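Local coordinates for polysaccharide Lyase Family 6 (Bacteroides cellulosilyticus, PDB 6QPS), which degrades alginate as a calcium-binding lyase of polysaccharide lyase family 6, specific for mannuronic acid, at residues Asn234-Cys239 / Asn258-Ser263; Val317-Tyr322 / Glu365-Asn370; Leu92-Glu97 / Val125-Cys130; Asp401-Phe406 / Gly423-Asp428. All blocks are in the same frame, centred on the assembly; numbering follows the deposited sequence.

Contact 1: Asn234-Cys239 / Asn258-Ser263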
loop_
_atom_site.group_PDB
_atom_site.type_symbol
_atom_site.label_atom_id
_atom_site.label_comp_id
_atom_site.label_asym_id
_atom_site.label_seq_id
_atom_site.Cartn_x
_atom_site.Cartn_y
_atom_site.Cartn_z
ATOM N N ASN A 234 -7.715 -1.966 -4.040
ATOM C CA ASN A 234 -6.550 -2.478 -4.751
ATOM C C ASN A 234 -6.304 -3.945 -4.406
ATOM O O ASN A 234 -6.687 -4.424 -3.332
ATOM C CB ASN A 234 -5.273 -1.714 -4.375
ATOM C CG ASN A 234 -5.371 -0.213 -4.619
ATOM O OD1 ASN A 234 -5.217 0.273 -5.747
ATOM N ND2 ASN A 234 -5.581 0.549 -3.541
ATOM N N VAL A 235 -5.647 -4.654 -5.336
ATOM C CA VAL A 235 -5.185 -6.030 -5.127
ATOM C C VAL A 235 -3.670 -6.038 -4.961
ATOM O O VAL A 235 -2.951 -5.383 -5.726
ATOM C CB VAL A 235 -5.574 -6.948 -6.297
ATOM C CG1 VAL A 235 -5.017 -8.347 -6.106
ATOM C CG2 VAL A 235 -7.062 -7.032 -6.436
ATOM N N PHE A 236 -3.200 -6.772 -3.948
ATOM C CA PHE A 236 -1.782 -7.060 -3.711
ATOM C C PHE A 236 -1.617 -8.570 -3.873
ATOM O O PHE A 236 -2.146 -9.347 -3.072
ATOM C CB PHE A 236 -1.355 -6.572 -2.324
ATOM C CG PHE A 236 -1.525 -5.082 -2.161
ATOM C CD1 PHE A 236 -2.761 -4.551 -1.836
ATOM C CD2 PHE A 236 -0.475 -4.226 -2.382
ATOM C CE1 PHE A 236 -2.933 -3.182 -1.727
ATOM C CE2 PHE A 236 -0.649 -2.849 -2.272
ATOM C CZ PHE A 236 -1.880 -2.336 -1.962
ATOM N N PHE A 237 -0.900 -8.994 -4.909
ATOM C CA PHE A 237 -0.792 -10.405 -5.325
ATOM C C PHE A 237 0.669 -10.835 -5.264
ATOM O O PHE A 237 1.499 -10.356 -6.049
ATOM C CB PHE A 237 -1.347 -10.514 -6.750
ATOM C CG PHE A 237 -1.175 -11.859 -7.433
ATOM C CD1 PHE A 237 -0.129 -12.083 -8.315
ATOM C CD2 PHE A 237 -2.120 -12.858 -7.260
ATOM C CE1 PHE A 237 -0.002 -13.304 -8.993
ATOM C CE2 PHE A 237 -1.992 -14.087 -7.927
ATOM C CZ PHE A 237 -0.944 -14.310 -8.777
ATOM N N ARG A 238 0.987 -11.718 -4.321
ATOM C CA ARG A 238 2.346 -12.245 -4.199
ATOM C C ARG A 238 3.356 -11.119 -3.998
ATOM O O ARG A 238 4.503 -11.189 -4.467
ATOM C CB ARG A 238 2.676 -13.167 -5.379
ATOM C CG ARG A 238 1.737 -14.367 -5.374
ATOM C CD ARG A 238 1.976 -15.262 -6.542
ATOM N NE ARG A 238 1.139 -16.456 -6.434
ATOM C CZ ARG A 238 0.972 -17.356 -7.397
ATOM N NH1 ARG A 238 1.573 -17.194 -8.574
ATOM N NH2 ARG A 238 0.196 -18.416 -7.168
ATOM N N CYS A 239 2.951 -10.109 -3.211
ATOM C CA CYS A 239 3.849 -9.010 -2.845
ATOM C C CYS A 239 4.659 -9.448 -1.630
ATOM O O CYS A 239 4.190 -9.342 -0.489
ATOM C CB CYS A 239 3.072 -7.731 -2.545
ATOM S SG CYS A 239 2.037 -7.113 -3.909
ATOM N N ASN A 258 -9.075 -3.330 0.355
ATOM C CA ASN A 258 -7.963 -3.908 -0.399
ATOM C C ASN A 258 -7.928 -5.409 -0.150
ATOM O O ASN A 258 -8.409 -5.884 0.880
ATOM C CB ASN A 258 -6.630 -3.270 -0.005
ATOM C CG ASN A 258 -6.630 -1.791 -0.231
ATOM O OD1 ASN A 258 -6.566 -1.299 -1.371
ATOM N ND2 ASN A 258 -6.763 -1.044 0.860
ATOM N N LEU A 259 -7.375 -6.158 -1.115
ATOM C CA LEU A 259 -7.210 -7.610 -1.028
ATOM C C LEU A 259 -5.722 -7.921 -1.030
ATOM O O LEU A 259 -5.009 -7.495 -1.945
ATOM C CB LEU A 259 -7.872 -8.328 -2.212
ATOM C CG LEU A 259 -7.637 -9.843 -2.296
ATOM C CD1 LEU A 259 -8.281 -10.584 -1.157
ATOM C CD2 LEU A 259 -8.157 -10.332 -3.649
ATOM N N PHE A 260 -5.261 -8.669 -0.012
ATOM C CA PHE A 260 -3.857 -9.075 0.141
ATOM C C PHE A 260 -3.793 -10.590 -0.031
ATOM O O PHE A 260 -4.206 -11.333 0.859
ATOM C CB PHE A 260 -3.314 -8.641 1.498
ATOM C CG PHE A 260 -3.407 -7.146 1.728
ATOM C CD1 PHE A 260 -4.548 -6.578 2.279
ATOM C CD2 PHE A 260 -2.382 -6.293 1.338
ATOM C CE1 PHE A 260 -4.643 -5.197 2.477
ATOM C CE2 PHE A 260 -2.483 -4.923 1.541
ATOM C CZ PHE A 260 -3.618 -4.386 2.102
ATOM N N TYR A 261 -3.311 -11.041 -1.192
ATOM C CA TYR A 261 -3.400 -12.439 -1.605
ATOM C C TYR A 261 -2.012 -13.040 -1.732
ATOM O O TYR A 261 -1.204 -12.584 -2.552
ATOM C CB TYR A 261 -4.122 -12.520 -2.953
ATOM C CG TYR A 261 -4.309 -13.903 -3.563
ATOM C CD1 TYR A 261 -3.311 -14.485 -4.357
ATOM C CD2 TYR A 261 -5.487 -14.615 -3.374
ATOM C CE1 TYR A 261 -3.494 -15.723 -4.936
ATOM C CE2 TYR A 261 -5.676 -15.862 -3.944
ATOM C CZ TYR A 261 -4.665 -16.425 -4.709
ATOM O OH TYR A 261 -4.819 -17.659 -5.312
ATOM N N GLU A 262 -1.756 -14.090 -0.944
ATOM C CA GLU A 262 -0.482 -14.824 -0.983
ATOM C C GLU A 262 0.730 -13.889 -0.885
ATOM O O GLU A 262 1.748 -14.106 -1.542
ATOM C CB GLU A 262 -0.387 -15.706 -2.235
ATOM C CG GLU A 262 -1.365 -16.877 -2.223
ATOM C CD GLU A 262 -1.147 -17.872 -3.359
ATOM O OE1 GLU A 262 -0.358 -17.601 -4.296
ATOM O OE2 GLU A 262 -1.800 -18.936 -3.312
ATOM N N SER A 263 0.630 -12.857 -0.043
ATOM C CA SER A 263 1.646 -11.807 0.037
ATOM C C SER A 263 2.386 -11.915 1.364
ATOM O O SER A 263 1.771 -11.765 2.431
ATOM C CB SER A 263 0.994 -10.424 -0.124
ATOM O OG SER A 263 0.542 -10.215 -1.463
#
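The Phe236 and Phe260 rings run alongside each other off adjacent parallel strands of the beta-helix. Their planes differ by 11° but are slid apart; Phe260 CE2 sits over one face of Phe236, 3.4 Å from its CD1. On the other side of the strands Phe237 and Tyr261 repeat this offset arrangement, with Phe237 CD2 3.5 Å from Tyr261 CD1. Asn234 and Asn258 form a rung of an asparagine ladder, their amides 5° from coplanar: Asn258 OD1 accepts from Asn234 ND2 and from Asn234 N, each at 3.0 Å, while Asn234 OD1 takes the N-H of Asn199. An extended chain (chi3 175°) holds the Arg238 guanidinium nearly coplanar with the Glu262 carboxylate, OE1 gripped side-on by NE (2.9 Å) and NH2 (3.0 Å); OE2 bonds His285. Replacing Arg238 by alanine removes both donors and is likely to leave Glu262 OE1 without its charge partner. Helix 454-465 packs on Phe237 and Tyr261, helix 433-445 on Leu259, and strand 244-249 on Phe236 and Phe260.

Contact 2: Val317-Tyr322 / Glu365-Asn370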
loop_
_atom_site.group_PDB
_atom_site.type_symbol
_atom_site.label_atom_id
_atom_site.label_comp_id
_atom_site.label_asym_id
_atom_site.label_seq_id
_atom_site.Cartn_x
_atom_site.Cartn_y
_atom_site.Cartn_z
ATOM N N VAL A 317 -0.112 -6.145 18.224
ATOM C CA VAL A 317 -0.179 -4.869 18.944
ATOM C C VAL A 317 1.105 -4.746 19.770
ATOM O O VAL A 317 1.327 -5.516 20.710
ATOM C CB VAL A 317 -1.436 -4.744 19.814
ATOM C CG1 VAL A 317 -1.460 -3.369 20.513
ATOM C CG2 VAL A 317 -2.701 -4.931 18.975
ATOM N N ARG A 318 1.951 -3.781 19.420
ATOM C CA ARG A 318 3.315 -3.717 19.924
ATOM C C ARG A 318 3.436 -2.782 21.125
ATOM O O ARG A 318 2.701 -1.795 21.244
ATOM C CB ARG A 318 4.230 -3.193 18.819
ATOM C CG ARG A 318 5.714 -3.543 18.999
ATOM C CD ARG A 318 6.621 -2.696 18.109
ATOM N NE ARG A 318 8.043 -3.093 18.157
ATOM C CZ ARG A 318 8.913 -2.705 19.079
ATOM N NH1 ARG A 318 8.540 -1.904 20.070
ATOM N NH2 ARG A 318 10.167 -3.131 19.017
ATOM N N VAL A 319 4.399 -3.075 22.002
ATOM C CA VAL A 319 4.830 -2.073 22.978
ATOM C C VAL A 319 5.542 -0.943 22.246
ATOM O O VAL A 319 6.009 -1.099 21.111
ATOM C CB VAL A 319 5.740 -2.665 24.068
ATOM C CG1 VAL A 319 5.034 -3.755 24.842
ATOM C CG2 VAL A 319 7.071 -3.173 23.477
ATOM N N GLY A 320 5.632 0.210 22.906
ATOM C CA GLY A 320 6.418 1.311 22.385
ATOM C C GLY A 320 7.649 1.599 23.210
ATOM O O GLY A 320 7.756 1.153 24.354
ATOM N N VAL A 321 8.580 2.341 22.621
ATOM C CA VAL A 321 9.759 2.829 23.310
ATOM C C VAL A 321 9.528 4.228 23.844
ATOM O O VAL A 321 10.022 4.560 24.926
ATOM C CB VAL A 321 10.984 2.780 22.365
ATOM C CG1 VAL A 321 12.222 3.348 23.037
ATOM C CG2 VAL A 321 11.234 1.347 21.866
ATOM N N TYR A 322 8.821 5.070 23.083
ATOM C CA TYR A 322 8.596 6.459 23.463
ATOM C C TYR A 322 7.114 6.791 23.407
ATOM O O TYR A 322 6.317 6.107 22.768
ATOM C CB TYR A 322 9.354 7.444 22.543
ATOM C CG TYR A 322 10.836 7.213 22.537
ATOM C CD1 TYR A 322 11.602 7.544 23.635
ATOM C CD2 TYR A 322 11.475 6.637 21.439
ATOM C CE1 TYR A 322 12.955 7.317 23.650
ATOM C CE2 TYR A 322 12.834 6.408 21.443
ATOM C CZ TYR A 322 13.563 6.744 22.552
ATOM O OH TYR A 322 14.928 6.524 22.577
ATOM N N GLU A 365 9.130 -0.036 27.082
ATOM C CA GLU A 365 8.403 0.005 28.341
ATOM C C GLU A 365 7.057 0.718 28.254
ATOM O O GLU A 365 6.385 0.852 29.280
ATOM C CB GLU A 365 9.261 0.690 29.404
ATOM C CG GLU A 365 10.480 -0.124 29.791
ATOM C CD GLU A 365 10.105 -1.440 30.468
ATOM O OE1 GLU A 365 9.194 -1.441 31.334
ATOM O OE2 GLU A 365 10.699 -2.480 30.121
ATOM N N LYS A 366 6.624 1.158 27.072
ATOM C CA LYS A 366 5.342 1.857 26.946
ATOM C C LYS A 366 4.301 0.824 26.541
ATOM O O LYS A 366 4.175 0.480 25.365
ATOM C CB LYS A 366 5.426 3.012 25.948
ATOM C CG LYS A 366 6.651 3.939 26.156
ATOM C CD LYS A 366 6.755 4.527 27.550
ATOM C CE LYS A 366 7.983 5.440 27.647
ATOM N NZ LYS A 366 8.026 6.177 28.939
ATOM N N MET A 367 3.574 0.291 27.531
ATOM C CA MET A 367 2.565 -0.724 27.261
ATOM C C MET A 367 1.372 -0.146 26.492
ATOM O O MET A 367 1.056 1.045 26.610
ATOM C CB MET A 367 2.048 -1.297 28.586
ATOM C CG MET A 367 3.111 -1.886 29.504
ATOM S SD MET A 367 3.982 -3.299 28.792
ATOM C CE MET A 367 5.589 -2.562 28.503
ATOM N N PRO A 368 0.669 -0.968 25.716
ATOM C CA PRO A 368 -0.559 -0.479 25.074
ATOM C C PRO A 368 -1.589 -0.052 26.112
ATOM O O PRO A 368 -1.739 -0.678 27.160
ATOM C CB PRO A 368 -1.065 -1.676 24.259
ATOM C CG PRO A 368 0.089 -2.640 24.194
ATOM C CD PRO A 368 0.959 -2.370 25.379
ATOM N N ARG A 369 -2.316 1.017 25.792
ATOM C CA ARG A 369 -3.317 1.599 26.676
ATOM C C ARG A 369 -4.567 1.903 25.866
ATOM O O ARG A 369 -4.472 2.376 24.736
ATOM C CB ARG A 369 -2.810 2.924 27.304
ATOM C CG ARG A 369 -1.597 2.777 28.198
ATOM C CD ARG A 369 -1.413 4.016 29.053
ATOM N NE ARG A 369 -1.230 5.237 28.269
ATOM C CZ ARG A 369 -0.540 6.291 28.697
ATOM N NH1 ARG A 369 0.029 6.263 29.895
ATOM N NH2 ARG A 369 -0.417 7.373 27.941
ATOM N N ASN A 370 -5.736 1.664 26.449
ATOM C CA ASN A 370 -7.001 2.033 25.805
ATOM C C ASN A 370 -7.123 1.448 24.403
ATOM O O ASN A 370 -7.479 2.130 23.426
ATOM C CB ASN A 370 -7.187 3.543 25.822
ATOM C CG ASN A 370 -7.455 4.032 27.190
ATOM O OD1 ASN A 370 -8.384 3.533 27.838
ATOM N ND2 ASN A 370 -6.632 4.943 27.685
HETATM O O HOH W 1 2.208 0.230 23.168
HETATM O O HOH W 2 10.590 2.437 26.728
#
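A classic beta bulge sets two residues, Glu365 and Lys366, against the single Gly320, in an antiparallel bridge between the chain running on from strand 313-318 and the loop after strand 357-361. The bridge is reciprocal: Gly320 N donates to Lys366 O (2.9 Å, 177° at the hydrogen) and Lys366 N donates to Gly320 O (2.9 Å, 158°). Two waters extend it, one donating to both Arg318 O and Lys366 O, the other joining Val321 O to Glu365 N. Lys366 CB rests 3.4 Å from Gly320 O, and a bend at chi2 (-56°) swings the chain alongside Val321, so that CE comes 3.5 Å from Val321 O; NZ has a long, weak ion pair with Glu323. With an alanine at Lys366, Val321 O would probably lose its aliphatic cover and Glu323 this distant charge. On the apolar side, Phe397 touches both Val317 and Pro368, Val317 CG1 lies 4.1 Å from Pro368 CG, and Val319 CG1 meets the methyl CE of Met367 at 3.9 Å.

Contact 3: Leu92-Glu97 / Val125-Cys130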
loop_
_atom_site.group_PDB
_atom_site.type_symbol
_atom_site.label_atom_id
_atom_site.label_comp_id
_atom_site.label_asym_id
_atom_site.label_seq_id
_atom_site.Cartn_x
_atom_site.Cartn_y
_atom_site.Cartn_z
ATOM N N LEU A 92 11.213 10.732 -15.663
ATOM C CA LEU A 92 10.000 11.453 -16.024
ATOM C C LEU A 92 9.525 12.266 -14.831
ATOM O O LEU A 92 9.364 11.722 -13.732
ATOM C CB LEU A 92 8.923 10.464 -16.459
ATOM C CG LEU A 92 7.484 10.961 -16.575
ATOM C CD1 LEU A 92 7.409 12.092 -17.596
ATOM C CD2 LEU A 92 6.544 9.814 -16.935
ATOM N N LYS A 93 9.316 13.567 -15.045
ATOM C CA LYS A 93 8.792 14.472 -14.032
ATOM C C LYS A 93 7.496 15.059 -14.566
ATOM O O LYS A 93 7.457 15.516 -15.720
ATOM C CB LYS A 93 9.798 15.580 -13.736
ATOM C CG LYS A 93 11.066 15.084 -13.048
ATOM C CD LYS A 93 12.027 16.228 -12.771
ATOM C CE LYS A 93 12.849 15.984 -11.506
ATOM N NZ LYS A 93 11.996 16.049 -10.270
ATOM N N ILE A 94 6.459 15.059 -13.730
ATOM C CA ILE A 94 5.106 15.511 -14.062
ATOM C C ILE A 94 4.768 16.645 -13.098
ATOM O O ILE A 94 4.818 16.454 -11.878
ATOM C CB ILE A 94 4.097 14.357 -13.903
ATOM C CG1 ILE A 94 4.452 13.150 -14.784
ATOM C CG2 ILE A 94 2.671 14.836 -14.197
ATOM C CD1 ILE A 94 3.833 11.836 -14.297
ATOM N N TYR A 95 4.418 17.817 -13.624
ATOM C CA TYR A 95 4.146 18.957 -12.757
ATOM C C TYR A 95 3.262 19.921 -13.527
ATOM O O TYR A 95 3.442 20.111 -14.727
ATOM C CB TYR A 95 5.441 19.632 -12.257
ATOM C CG TYR A 95 6.468 19.964 -13.331
ATOM C CD1 TYR A 95 7.336 18.989 -13.804
ATOM C CD2 TYR A 95 6.575 21.238 -13.869
ATOM C CE1 TYR A 95 8.260 19.267 -14.769
ATOM C CE2 TYR A 95 7.509 21.523 -14.848
ATOM C CZ TYR A 95 8.343 20.523 -15.304
ATOM O OH TYR A 95 9.271 20.787 -16.278
ATOM N N GLY A 96 2.345 20.567 -12.815
ATOM C CA GLY A 96 1.290 21.333 -13.454
ATOM C C GLY A 96 -0.056 20.891 -12.920
ATOM O O GLY A 96 -0.120 20.389 -11.796
ATOM N N GLU A 97 -1.124 21.073 -13.694
ATOM C CA GLU A 97 -2.461 20.724 -13.242
ATOM C C GLU A 97 -3.200 19.945 -14.324
ATOM O O GLU A 97 -3.024 20.188 -15.520
ATOM C CB GLU A 97 -3.305 21.973 -12.942
ATOM C CG GLU A 97 -2.762 22.926 -11.908
ATOM C CD GLU A 97 -3.406 24.291 -12.030
ATOM O OE1 GLU A 97 -4.657 24.377 -12.005
ATOM O OE2 GLU A 97 -2.656 25.272 -12.174
ATOM N N VAL A 125 7.637 22.570 -6.925
ATOM C CA VAL A 125 6.789 22.762 -8.094
ATOM C C VAL A 125 6.124 21.420 -8.358
ATOM O O VAL A 125 6.761 20.495 -8.872
ATOM C CB VAL A 125 7.597 23.204 -9.313
ATOM C CG1 VAL A 125 6.663 23.352 -10.510
ATOM C CG2 VAL A 125 8.352 24.509 -9.036
ATOM N N TYR A 126 4.851 21.294 -8.000
ATOM C CA TYR A 126 4.208 19.994 -7.906
ATOM C C TYR A 126 3.162 19.754 -8.993
ATOM O O TYR A 126 2.628 20.679 -9.602
ATOM C CB TYR A 126 3.492 19.812 -6.544
ATOM C CG TYR A 126 4.267 20.226 -5.314
ATOM C CD1 TYR A 126 5.439 19.588 -4.948
ATOM C CD2 TYR A 126 3.814 21.233 -4.512
ATOM C CE1 TYR A 126 6.147 19.976 -3.812
ATOM C CE2 TYR A 126 4.507 21.624 -3.396
ATOM C CZ TYR A 126 5.674 20.996 -3.057
ATOM O OH TYR A 126 6.354 21.423 -1.926
ATOM N N ALA A 127 2.844 18.480 -9.193
ATOM C CA ALA A 127 1.605 18.099 -9.862
ATOM C C ALA A 127 0.426 18.229 -8.902
ATOM O O ALA A 127 0.509 17.828 -7.736
ATOM C CB ALA A 127 1.693 16.642 -10.324
ATOM N N SER A 128 -0.699 18.731 -9.406
ATOM C CA SER A 128 -1.965 18.636 -8.689
ATOM C C SER A 128 -3.068 18.260 -9.672
ATOM O O SER A 128 -3.029 18.610 -10.851
ATOM C CB SER A 128 -2.313 19.912 -7.924
ATOM O OG SER A 128 -2.438 21.001 -8.809
ATOM N N PHE A 129 -4.036 17.498 -9.186
ATOM C CA PHE A 129 -5.147 17.026 -10.011
ATOM C C PHE A 129 -4.660 16.271 -11.246
ATOM O O PHE A 129 -5.275 16.324 -12.311
ATOM C CB PHE A 129 -6.108 18.158 -10.387
ATOM C CG PHE A 129 -6.851 18.713 -9.218
ATOM C CD1 PHE A 129 -6.407 19.854 -8.598
ATOM C CD2 PHE A 129 -7.982 18.072 -8.725
ATOM C CE1 PHE A 129 -7.090 20.370 -7.498
ATOM C CE2 PHE A 129 -8.661 18.586 -7.628
ATOM C CZ PHE A 129 -8.207 19.727 -7.027
ATOM N N CYS A 130 -3.539 15.574 -11.126
ATOM C CA CYS A 130 -2.972 14.776 -12.204
ATOM C C CYS A 130 -3.273 13.303 -11.942
ATOM O O CYS A 130 -3.583 12.905 -10.819
ATOM C CB CYS A 130 -1.470 15.028 -12.311
ATOM S SG CYS A 130 -1.051 16.714 -12.881
#
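Gly96 pairs with Ala127, and Glu97 with Ser128, in a short parallel ladder of the beta-helix, at the corner the chain turns at Gly96. Two backbone hydrogen bonds define it: Ser128 N meets Gly96 O at 3.0 Å, and Gly96 N meets Tyr126 O at 3.2 Å. A CA-H...O contact from Glu97 CA to Ser128 O, 3.2 Å long, carries the pairing one residue further. The backbone conformation adds its own evidence of the corner: at Gly96 phi is 127°, and with the accompanying psi a CB atom would collide with the carbonyl oxygen of Tyr95.

Apolar contacts flank the ladder. Ile94 CG2 approaches both Ala127 CB and Cys130 SG, each at 4.4 Å; Leu99, Leu101 and Ile117 also pack on Ile94. Separately, the Ala127 CB methyl rests on a carbonyl oxygen, Ile94 O, at 3.5 Å. Polar bonds from outside fix the two backbones: the Asn164 side chain binds Ala127 O and Cys130 N, and Thr65 OG1 bonds Tyr95 O. On the more exposed side, Tyr95 has CG between its backbone N and carbonyl carbon (chi1 50°), which turns the ring across the Val125 side chain, with CD2 4.0 Å from Val125 CG1.

Contact 4: Asp401-Phe406 / Gly423-Asp428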
loop_
_atom_site.group_PDB
_atom_site.type_symbol
_atom_site.label_atom_id
_atom_site.label_comp_id
_atom_site.label_asym_id
_atom_site.label_seq_id
_atom_site.Cartn_x
_atom_site.Cartn_y
_atom_site.Cartn_z
ATOM N N ASP A 401 -17.306 -9.028 24.100
ATOM C CA ASP A 401 -18.243 -9.669 23.179
ATOM C C ASP A 401 -17.571 -10.154 21.890
ATOM O O ASP A 401 -18.129 -10.043 20.795
ATOM C CB ASP A 401 -19.422 -8.740 22.890
ATOM C CG ASP A 401 -20.290 -8.491 24.115
ATOM O OD1 ASP A 401 -20.400 -9.407 24.971
ATOM O OD2 ASP A 401 -20.890 -7.387 24.209
ATOM N N ASN A 402 -16.413 -10.783 22.031
ATOM C CA ASN A 402 -15.795 -11.511 20.929
ATOM C C ASN A 402 -16.282 -12.961 20.906
ATOM O O ASN A 402 -16.835 -13.474 21.882
ATOM C CB ASN A 402 -14.272 -11.456 21.073
ATOM C CG ASN A 402 -13.751 -10.033 21.196
ATOM O OD1 ASN A 402 -13.669 -9.306 20.208
ATOM N ND2 ASN A 402 -13.407 -9.621 22.419
ATOM N N GLU A 403 -16.099 -13.615 19.758
ATOM C CA GLU A 403 -16.491 -15.006 19.571
ATOM C C GLU A 403 -15.257 -15.865 19.354
ATOM O O GLU A 403 -14.308 -15.451 18.684
ATOM C CB GLU A 403 -17.465 -15.131 18.409
ATOM C CG GLU A 403 -18.862 -14.645 18.776
ATOM C CD GLU A 403 -19.865 -14.754 17.643
ATOM O OE1 GLU A 403 -19.453 -15.030 16.502
ATOM O OE2 GLU A 403 -21.067 -14.547 17.901
ATOM N N TRP A 404 -15.303 -17.078 19.908
ATOM C CA TRP A 404 -14.177 -18.004 19.940
ATOM C C TRP A 404 -14.653 -19.323 19.348
ATOM O O TRP A 404 -15.508 -20.003 19.937
ATOM C CB TRP A 404 -13.760 -18.187 21.401
ATOM C CG TRP A 404 -12.646 -19.165 21.679
ATOM C CD1 TRP A 404 -12.728 -20.542 21.709
ATOM C CD2 TRP A 404 -11.293 -18.842 22.037
ATOM N NE1 TRP A 404 -11.504 -21.074 22.027
ATOM C CE2 TRP A 404 -10.614 -20.055 22.252
ATOM C CE3 TRP A 404 -10.596 -17.638 22.216
ATOM C CZ2 TRP A 404 -9.271 -20.102 22.615
ATOM C CZ3 TRP A 404 -9.262 -17.689 22.568
ATOM C CH2 TRP A 404 -8.615 -18.919 22.775
ATOM N N ALA A 405 -14.123 -19.687 18.183
ATOM C CA ALA A 405 -14.607 -20.879 17.466
ATOM C C ALA A 405 -13.453 -21.766 16.986
ATOM O O ALA A 405 -12.908 -21.592 15.891
ATOM C CB ALA A 405 -15.545 -20.489 16.316
ATOM N N PHE A 406 -13.080 -22.744 17.814
ATOM C CA PHE A 406 -11.965 -23.651 17.548
ATOM C C PHE A 406 -12.406 -25.090 17.808
ATOM O O PHE A 406 -13.436 -25.350 18.438
ATOM C CB PHE A 406 -10.736 -23.266 18.379
ATOM C CG PHE A 406 -10.154 -21.914 18.000
ATOM C CD1 PHE A 406 -10.539 -20.744 18.653
ATOM C CD2 PHE A 406 -9.266 -21.819 16.955
ATOM C CE1 PHE A 406 -10.004 -19.526 18.271
ATOM C CE2 PHE A 406 -8.727 -20.609 16.579
ATOM C CZ PHE A 406 -9.087 -19.469 17.226
ATOM N N GLY A 423 -13.882 -12.064 27.954
ATOM C CA GLY A 423 -14.072 -11.281 26.752
ATOM C C GLY A 423 -14.430 -12.060 25.508
ATOM O O GLY A 423 -14.610 -11.436 24.452
ATOM N N PHE A 424 -14.510 -13.387 25.586
ATOM C CA PHE A 424 -14.878 -14.240 24.469
ATOM C C PHE A 424 -16.003 -15.176 24.892
ATOM O O PHE A 424 -16.074 -15.608 26.051
ATOM C CB PHE A 424 -13.708 -15.134 24.026
ATOM C CG PHE A 424 -12.630 -14.424 23.255
ATOM C CD1 PHE A 424 -11.609 -13.778 23.915
ATOM C CD2 PHE A 424 -12.614 -14.440 21.864
ATOM C CE1 PHE A 424 -10.615 -13.136 23.205
ATOM C CE2 PHE A 424 -11.615 -13.831 21.167
ATOM C CZ PHE A 424 -10.623 -13.178 21.809
ATOM N N LYS A 425 -16.865 -15.519 23.940
ATOM C CA LYS A 425 -17.869 -16.560 24.107
ATOM C C LYS A 425 -17.582 -17.681 23.114
ATOM O O LYS A 425 -17.415 -17.400 21.917
ATOM C CB LYS A 425 -19.276 -16.007 23.829
ATOM C CG LYS A 425 -19.748 -14.963 24.805
ATOM C CD LYS A 425 -20.990 -14.203 24.282
ATOM C CE LYS A 425 -21.071 -14.091 22.775
ATOM N NZ LYS A 425 -20.061 -13.111 22.231
ATOM N N PRO A 426 -17.505 -18.941 23.553
ATOM C CA PRO A 426 -17.336 -20.050 22.601
ATOM C C PRO A 426 -18.598 -20.230 21.774
ATOM O O PRO A 426 -19.718 -20.226 22.308
ATOM C CB PRO A 426 -17.090 -21.276 23.497
ATOM C CG PRO A 426 -16.813 -20.731 24.877
ATOM C CD PRO A 426 -17.549 -19.414 24.952
ATOM N N VAL A 427 -18.408 -20.375 20.461
ATOM C CA VAL A 427 -19.489 -20.590 19.512
ATOM C C VAL A 427 -19.049 -21.672 18.533
ATOM O O VAL A 427 -17.859 -21.934 18.355
ATOM C CB VAL A 427 -19.905 -19.305 18.749
ATOM C CG1 VAL A 427 -20.335 -18.216 19.739
ATOM C CG2 VAL A 427 -18.797 -18.831 17.825
ATOM N N ASP A 428 -20.034 -22.309 17.909
ATOM C CA ASP A 428 -19.758 -23.210 16.799
ATOM C C ASP A 428 -19.281 -22.403 15.592
ATOM O O ASP A 428 -19.613 -21.230 15.436
ATOM C CB ASP A 428 -21.019 -24.006 16.467
ATOM C CG ASP A 428 -21.525 -24.820 17.666
ATOM O OD1 ASP A 428 -20.699 -25.486 18.338
ATOM O OD2 ASP A 428 -22.747 -24.797 17.940
HETATM O O HOH W 3 -20.976 -11.636 20.251
#
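Trp404 and Phe424 make a T-shaped stack, the edge of the indole directed at a face of the phenyl ring. Their planes stand at 82°, with the centroid of the six-membered indole ring 5.3 Å from that of Phe424, and Trp404 CE3 is 3.8 Å from Phe424 CD2. The indole leaves the strand with CG opposite the backbone N (chi1 177°), which turns its CE3 edge to the phenyl ring; NE1 bonds Ser411 OG instead. The opposite face of Phe424 receives Asn402 CB in a CH-pi contact, 3.8 Å from the ring centroid, so the ring is sandwiched between two side chains of one strand. That strand, 397-405, belongs to the last part of the parallel beta-helix, and 424-426 joins its edge after helix 418-422, the two short segments crossing at -37°. Lys425 is the third main participant. Its N-H bonds Asn402 O, and its chain, bent at chi3 and chi4, brings NZ back to the same oxygen in a weak bond of 3.3 Å. NZ also donates to a water at 2.6 Å, which reaches Asp401 O only weakly. Beside this, Gly423 O accepts from Asn402 N and Asn402 ND2 on opposite faces of its plane, while Asn402 OD1 takes the N-H of Asn376. Past Pro426, Val427 CG2 packs 3.9 Å from Ala405 CB.

From the N terminus the contacts come in series, with none nested in or crossing another. Contact 3 closes first, bridging 27 intervening residues near the N-terminal end of the beta-helix. Contact 1 follows, joining strand 230-237 to strand 254-261 across 18 residues that include strand 244-249, and lies nearest the middle of the chain, its centre about 29 Å from those of contacts 2 and 3. Contact 2 closes the longest loop, 42 residues, tying strand 313-318 to the loop ahead of strand 371-379. Contact 4, across 16 residues with helix 418-422 among them, joins the final strand pair. The centres of contacts 3 and 4 are about 51 Å apart, on opposite sides of the chain's centre.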